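Local coordinates for protein vestitone reductase (Medicago sativa, PDB 2P4H) that catalyses the stereospecific NADPH-dependent reduction of (3R)-vestitone to the isoflavanol DMI, the penultimate step of medicarpin biosynthesis in alfalfa, at residues 2-7 against 77-82; 29-34 against 66-71. All coordinates share one frame; numbering follows the deposited sequence.

Contact 1: residues 2-7 against 77-82; sequences GRVCVT and GIFHTA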
loop_
_atom_site.group_PDB
_atom_site.type_symbol
_atom_site.label_atom_id
_atom_site.label_comp_id
_atom_site.label_asym_id
_atom_site.label_seq_id
_atom_site.Cartn_x
_atom_site.Cartn_y
_atom_site.Cartn_z
ATOM N N GLY A 2 18.007 -4.527 -13.523
ATOM C CA GLY A 2 17.438 -5.835 -13.261
ATOM C C GLY A 2 15.941 -5.870 -13.479
ATOM O O GLY A 2 15.307 -4.837 -13.691
ATOM N N ARG A 3 15.373 -7.069 -13.423
ATOM C CA ARG A 3 13.944 -7.245 -13.625
ATOM C C ARG A 3 13.216 -7.490 -12.309
ATOM O O ARG A 3 13.676 -8.252 -11.461
ATOM C CB ARG A 3 13.705 -8.413 -14.586
ATOM C CG ARG A 3 12.266 -8.575 -15.032
ATOM C CD ARG A 3 12.200 -9.387 -16.311
ATOM N NE ARG A 3 12.929 -8.724 -17.390
ATOM C CZ ARG A 3 13.123 -9.247 -18.597
ATOM N NH1 ARG A 3 12.643 -10.448 -18.890
ATOM N NH2 ARG A 3 13.805 -8.569 -19.510
ATOM N N VAL A 4 12.078 -6.827 -12.141
ATOM C CA VAL A 4 11.280 -6.980 -10.932
ATOM C C VAL A 4 9.866 -7.413 -11.299
ATOM O O VAL A 4 9.266 -6.871 -12.226
ATOM C CB VAL A 4 11.204 -5.650 -10.139
ATOM C CG1 VAL A 4 10.292 -5.807 -8.929
ATOM C CG2 VAL A 4 12.599 -5.233 -9.696
ATOM N N CYS A 5 9.344 -8.404 -10.582
ATOM C CA CYS A 5 7.987 -8.877 -10.832
ATOM C C CYS A 5 7.048 -8.184 -9.853
ATOM O O CYS A 5 7.244 -8.262 -8.638
ATOM C CB CYS A 5 7.892 -10.394 -10.645
ATOM S SG CYS A 5 6.237 -11.058 -10.981
ATOM N N VAL A 6 6.036 -7.514 -10.392
ATOM C CA VAL A 6 5.052 -6.790 -9.592
ATOM C C VAL A 6 3.666 -7.397 -9.788
ATOM O O VAL A 6 3.175 -7.460 -10.913
ATOM C CB VAL A 6 4.966 -5.304 -10.021
ATOM C CG1 VAL A 6 3.961 -4.561 -9.153
ATOM C CG2 VAL A 6 6.334 -4.643 -9.930
ATOM N N THR A 7 3.034 -7.850 -8.711
ATOM C CA THR A 7 1.688 -8.397 -8.839
ATOM C C THR A 7 0.701 -7.246 -8.670
ATOM O O THR A 7 1.047 -6.207 -8.102
ATOM C CB THR A 7 1.383 -9.467 -7.776
ATOM O OG1 THR A 7 1.416 -8.869 -6.473
ATOM C CG2 THR A 7 2.396 -10.595 -7.850
ATOM N N GLY A 77 13.891 -9.060 -7.884
ATOM C CA GLY A 77 12.970 -8.724 -6.817
ATOM C C GLY A 77 11.532 -9.040 -7.172
ATOM O O GLY A 77 11.174 -9.126 -8.349
ATOM N N ILE A 78 10.715 -9.235 -6.141
ATOM C CA ILE A 78 9.295 -9.507 -6.302
ATOM C C ILE A 78 8.557 -8.570 -5.357
ATOM O O ILE A 78 8.823 -8.562 -4.150
ATOM C CB ILE A 78 8.922 -10.964 -5.924
ATOM C CG1 ILE A 78 9.582 -11.954 -6.890
ATOM C CG2 ILE A 78 7.404 -11.137 -5.954
ATOM C CD1 ILE A 78 9.428 -13.413 -6.464
ATOM N N PHE A 79 7.659 -7.763 -5.913
ATOM C CA PHE A 79 6.853 -6.840 -5.120
ATOM C C PHE A 79 5.428 -7.373 -5.200
ATOM O O PHE A 79 4.748 -7.217 -6.218
ATOM C CB PHE A 79 6.901 -5.417 -5.692
ATOM C CG PHE A 79 8.271 -4.777 -5.671
ATOM C CD1 PHE A 79 9.325 -5.340 -4.955
ATOM C CD2 PHE A 79 8.494 -3.586 -6.359
ATOM C CE1 PHE A 79 10.581 -4.726 -4.925
ATOM C CE2 PHE A 79 9.744 -2.965 -6.335
ATOM C CZ PHE A 79 10.788 -3.535 -5.617
ATOM N N HIS A 80 4.985 -8.018 -4.128
ATOM C CA HIS A 80 3.651 -8.595 -4.087
ATOM C C HIS A 80 2.658 -7.602 -3.490
ATOM O O HIS A 80 2.544 -7.482 -2.267
ATOM C CB HIS A 80 3.672 -9.891 -3.271
ATOM C CG HIS A 80 2.425 -10.703 -3.412
ATOM N ND1 HIS A 80 2.081 -11.716 -2.543
ATOM C CD2 HIS A 80 1.442 -10.653 -4.340
ATOM C CE1 HIS A 80 0.937 -12.253 -2.930
ATOM N NE2 HIS A 80 0.529 -11.626 -4.018
ATOM N N THR A 81 1.938 -6.900 -4.364
ATOM C CA THR A 81 0.966 -5.887 -3.945
ATOM C C THR A 81 -0.486 -6.332 -4.108
ATOM O O THR A 81 -1.405 -5.630 -3.680
ATOM C CB THR A 81 1.122 -4.581 -4.760
ATOM O OG1 THR A 81 0.429 -4.709 -6.011
ATOM C CG2 THR A 81 2.591 -4.293 -5.040
ATOM N N ALA A 82 -0.687 -7.492 -4.724
ATOM C CA ALA A 82 -2.029 -8.008 -4.973
ATOM C C ALA A 82 -2.594 -8.922 -3.890
ATOM O O ALA A 82 -1.855 -9.573 -3.151
ATOM C CB ALA A 82 -2.052 -8.736 -6.313
#

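Contact 2: residues 29-34 against 66-71; sequences NTTIRA and DSFAAA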
loop_
_atom_site.group_PDB
_atom_site.type_symbol
_atom_site.label_atom_id
_atom_site.label_comp_id
_atom_site.label_asym_id
_atom_site.label_seq_id
_atom_site.Cartn_x
_atom_site.Cartn_y
_atom_site.Cartn_z
ATOM N N ASN A 29 8.079 -7.260 -14.912
ATOM C CA ASN A 29 7.195 -8.368 -15.257
ATOM C C ASN A 29 5.999 -8.093 -14.357
ATOM O O ASN A 29 6.177 -7.718 -13.199
ATOM C CB ASN A 29 7.795 -9.720 -14.864
ATOM C CG ASN A 29 8.831 -10.223 -15.848
ATOM O OD1 ASN A 29 9.476 -11.246 -15.606
ATOM N ND2 ASN A 29 8.990 -9.521 -16.963
ATOM N N THR A 30 4.788 -8.263 -14.866
ATOM C CA THR A 30 3.628 -8.013 -14.027
ATOM C C THR A 30 2.479 -8.975 -14.283
ATOM O O THR A 30 2.317 -9.501 -15.391
ATOM C CB THR A 30 3.118 -6.551 -14.197
ATOM O OG1 THR A 30 2.126 -6.265 -13.199
ATOM C CG2 THR A 30 2.500 -6.350 -15.577
ATOM N N THR A 31 1.710 -9.222 -13.229
ATOM C CA THR A 31 0.527 -10.066 -13.290
ATOM C C THR A 31 -0.586 -9.122 -12.841
ATOM O O THR A 31 -0.367 -8.266 -11.976
ATOM C CB THR A 31 0.632 -11.292 -12.343
ATOM O OG1 THR A 31 0.806 -10.859 -10.988
ATOM C CG2 THR A 31 1.807 -12.163 -12.742
ATOM N N ILE A 32 -1.762 -9.249 -13.444
ATOM C CA ILE A 32 -2.867 -8.360 -13.111
ATOM C C ILE A 32 -4.179 -9.076 -12.820
ATOM O O ILE A 32 -4.352 -10.249 -13.155
ATOM C CB ILE A 32 -3.109 -7.345 -14.253
ATOM C CG1 ILE A 32 -3.573 -8.080 -15.513
ATOM C CG2 ILE A 32 -1.824 -6.583 -14.555
ATOM C CD1 ILE A 32 -3.868 -7.168 -16.687
ATOM N N ARG A 33 -5.100 -8.350 -12.195
ATOM C CA ARG A 33 -6.411 -8.885 -11.850
ATOM C C ARG A 33 -7.395 -8.596 -12.976
ATOM O O ARG A 33 -7.589 -7.442 -13.361
ATOM C CB ARG A 33 -6.916 -8.246 -10.553
ATOM C CG ARG A 33 -8.298 -8.715 -10.124
ATOM C CD ARG A 33 -8.777 -7.966 -8.889
ATOM N NE ARG A 33 -8.958 -6.539 -9.147
ATOM C CZ ARG A 33 -9.856 -6.038 -9.990
ATOM N NH1 ARG A 33 -10.664 -6.848 -10.663
ATOM N NH2 ARG A 33 -9.948 -4.726 -10.163
ATOM N N ALA A 34 -8.011 -9.647 -13.505
ATOM C CA ALA A 34 -8.977 -9.497 -14.586
ATOM C C ALA A 34 -10.194 -8.720 -14.101
ATOM O O ALA A 34 -10.578 -8.816 -12.934
ATOM C CB ALA A 34 -9.400 -10.865 -15.100
ATOM N N ASP A 66 3.003 -22.469 -9.290
ATOM C CA ASP A 66 3.575 -22.735 -10.602
ATOM C C ASP A 66 3.172 -21.726 -11.672
ATOM O O ASP A 66 3.920 -21.495 -12.619
ATOM C CB ASP A 66 3.201 -24.139 -11.076
ATOM C CG ASP A 66 3.847 -24.488 -12.401
ATOM O OD1 ASP A 66 5.089 -24.629 -12.442
ATOM O OD2 ASP A 66 3.115 -24.604 -13.405
ATOM N N SER A 67 1.994 -21.124 -11.532
ATOM C CA SER A 67 1.535 -20.152 -12.518
ATOM C C SER A 67 2.381 -18.877 -12.499
ATOM O O SER A 67 2.248 -18.028 -13.381
ATOM C CB SER A 67 0.062 -19.798 -12.285
ATOM O OG SER A 67 -0.098 -18.917 -11.186
ATOM N N PHE A 68 3.244 -18.748 -11.492
ATOM C CA PHE A 68 4.123 -17.583 -11.363
ATOM C C PHE A 68 5.555 -17.869 -11.809
ATOM O O PHE A 68 6.376 -16.956 -11.878
ATOM C CB PHE A 68 4.172 -17.106 -9.906
ATOM C CG PHE A 68 2.934 -16.392 -9.457
ATOM C CD1 PHE A 68 2.696 -15.075 -9.846
ATOM C CD2 PHE A 68 2.003 -17.033 -8.648
ATOM C CE1 PHE A 68 1.544 -14.408 -9.436
ATOM C CE2 PHE A 68 0.847 -16.376 -8.232
ATOM C CZ PHE A 68 0.619 -15.061 -8.628
ATOM N N ALA A 69 5.857 -19.131 -12.102
ATOM C CA ALA A 69 7.208 -19.520 -12.501
ATOM C C ALA A 69 7.825 -18.653 -13.593
ATOM O O ALA A 69 8.940 -18.157 -13.440
ATOM C CB ALA A 69 7.224 -20.988 -12.925
ATOM N N ALA A 70 7.107 -18.463 -14.693
ATOM C CA ALA A 70 7.625 -17.656 -15.789
ATOM C C ALA A 70 7.751 -16.179 -15.414
ATOM O O ALA A 70 8.720 -15.516 -15.785
ATOM C CB ALA A 70 6.730 -17.809 -17.015
ATOM N N ALA A 71 6.772 -15.672 -14.672
ATOM C CA ALA A 71 6.769 -14.270 -14.272
ATOM C C ALA A 71 7.918 -13.860 -13.355
ATOM O O ALA A 71 8.334 -12.700 -13.372
ATOM C CB ALA A 71 5.436 -13.923 -13.615
#

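Contact 1: residues 2-7 against 77-82
Val4 and Phe79 form the apolar centre where two parallel strands meet. CG1 of Val4, held anti to its backbone N (chi1 176°), sits over the middle of the Phe79 ring, 3.8 Å from the centroid and 7° off the normal, a CH-pi contact. Val6 approaches the same ring obliquely through CG2. An alanine in place of Phe79 would probably leave Val4 CG1 without its aromatic seat and open a gap beside Val6. On the opposite face of the sheet Cys5 CB and Ile78 CG1 pack more loosely, at 4.4 Å. Backbone hydrogen bonds run from Cys5 N to Gly77 O (3.0 Å), Phe79 N to Cys5 O (2.8 Å) and Thr7 N to Phe79 O (3.1 Å), in a parallel register pairing Val4 with Gly77 and Val6 with Phe79. At the polar edge, the Thr81 hydroxyl OG1 donates a short 2.6 Å bond to Thr7 O, tying the two segments together at their C-terminal ends. Strands 3-7 and 77-80 are inner neighbours in the parallel Rossmann sheet, where its two halves join. Helix 12-23 (Leu21, Ile17) covers the Phe79 side, helix 95-111 (Ile107) the Ile78 side, and strand 119-125 lies beyond.

Contact 2: residues 29-34 against 66-71
Thr31 offers both branches to the contact: with chi1 at 59°, OG1 lies between the backbone N and the carbonyl carbon, and CG2 is anti to that carbon. Phe68 answers with CG beside its own backbone N (chi1 -74°), and its ring extends until CE1 reaches the threonine. The two side chains cross at about a right angle. Thr31 OG1 meets the ring at its edge, in the ring plane, 3.9 Å from Phe68 CE1, while Thr31 CG2 lies 4.0 Å from the same carbon. That methyl also touches Ala71 CB at 4.1 Å, so one branch bridges the ring and Ala71 of the short helix. Farther back on strand 27-31, Asn29 CB comes within 3.4 Å of Ala71 O. Phe68 rests on Ile107 and Ala110 of helix 95-111, and Ala71 reaches Cys5 of strand 3-7. Just before the phenylalanine, Ser67 OG is hydrogen-bonded to Asn64 O and Asp61 N. Around Thr31, Phe68 and Ala71 the chemistry is thus mainly van der Waals, with methyl, ring edge and alanine fitting by shape, whereas the Asn29 end is polar; together they lay segment 66-71 against one face of the Rossmann sheet.

How the contacts relate
Contact 2 is nested within the chain loop that contact 1 closes, and the two centres lie about 10 Å apart. Strands 3-7 and 27-31 are sheet neighbours and join the contacts directly: Val6 N is 2.8 Å from Asn29 O, and Val6 O accepts a hydrogen bond from Thr30 OG1. Thr7 CA and Thr31 OG1 pack at 3.4 Å. Strand 3-7 thus stands between strands 77-80 and 27-31, while helix 69-72 leads on in sequence to strand 77-80. Both contacts border the predicted NADP(+) site: the glycine-rich loop begins at Gly8, and the nearest atoms of the side chains of Ala82 and Arg33, the latter a predicted cofactor ligand, are about 6 Å apart.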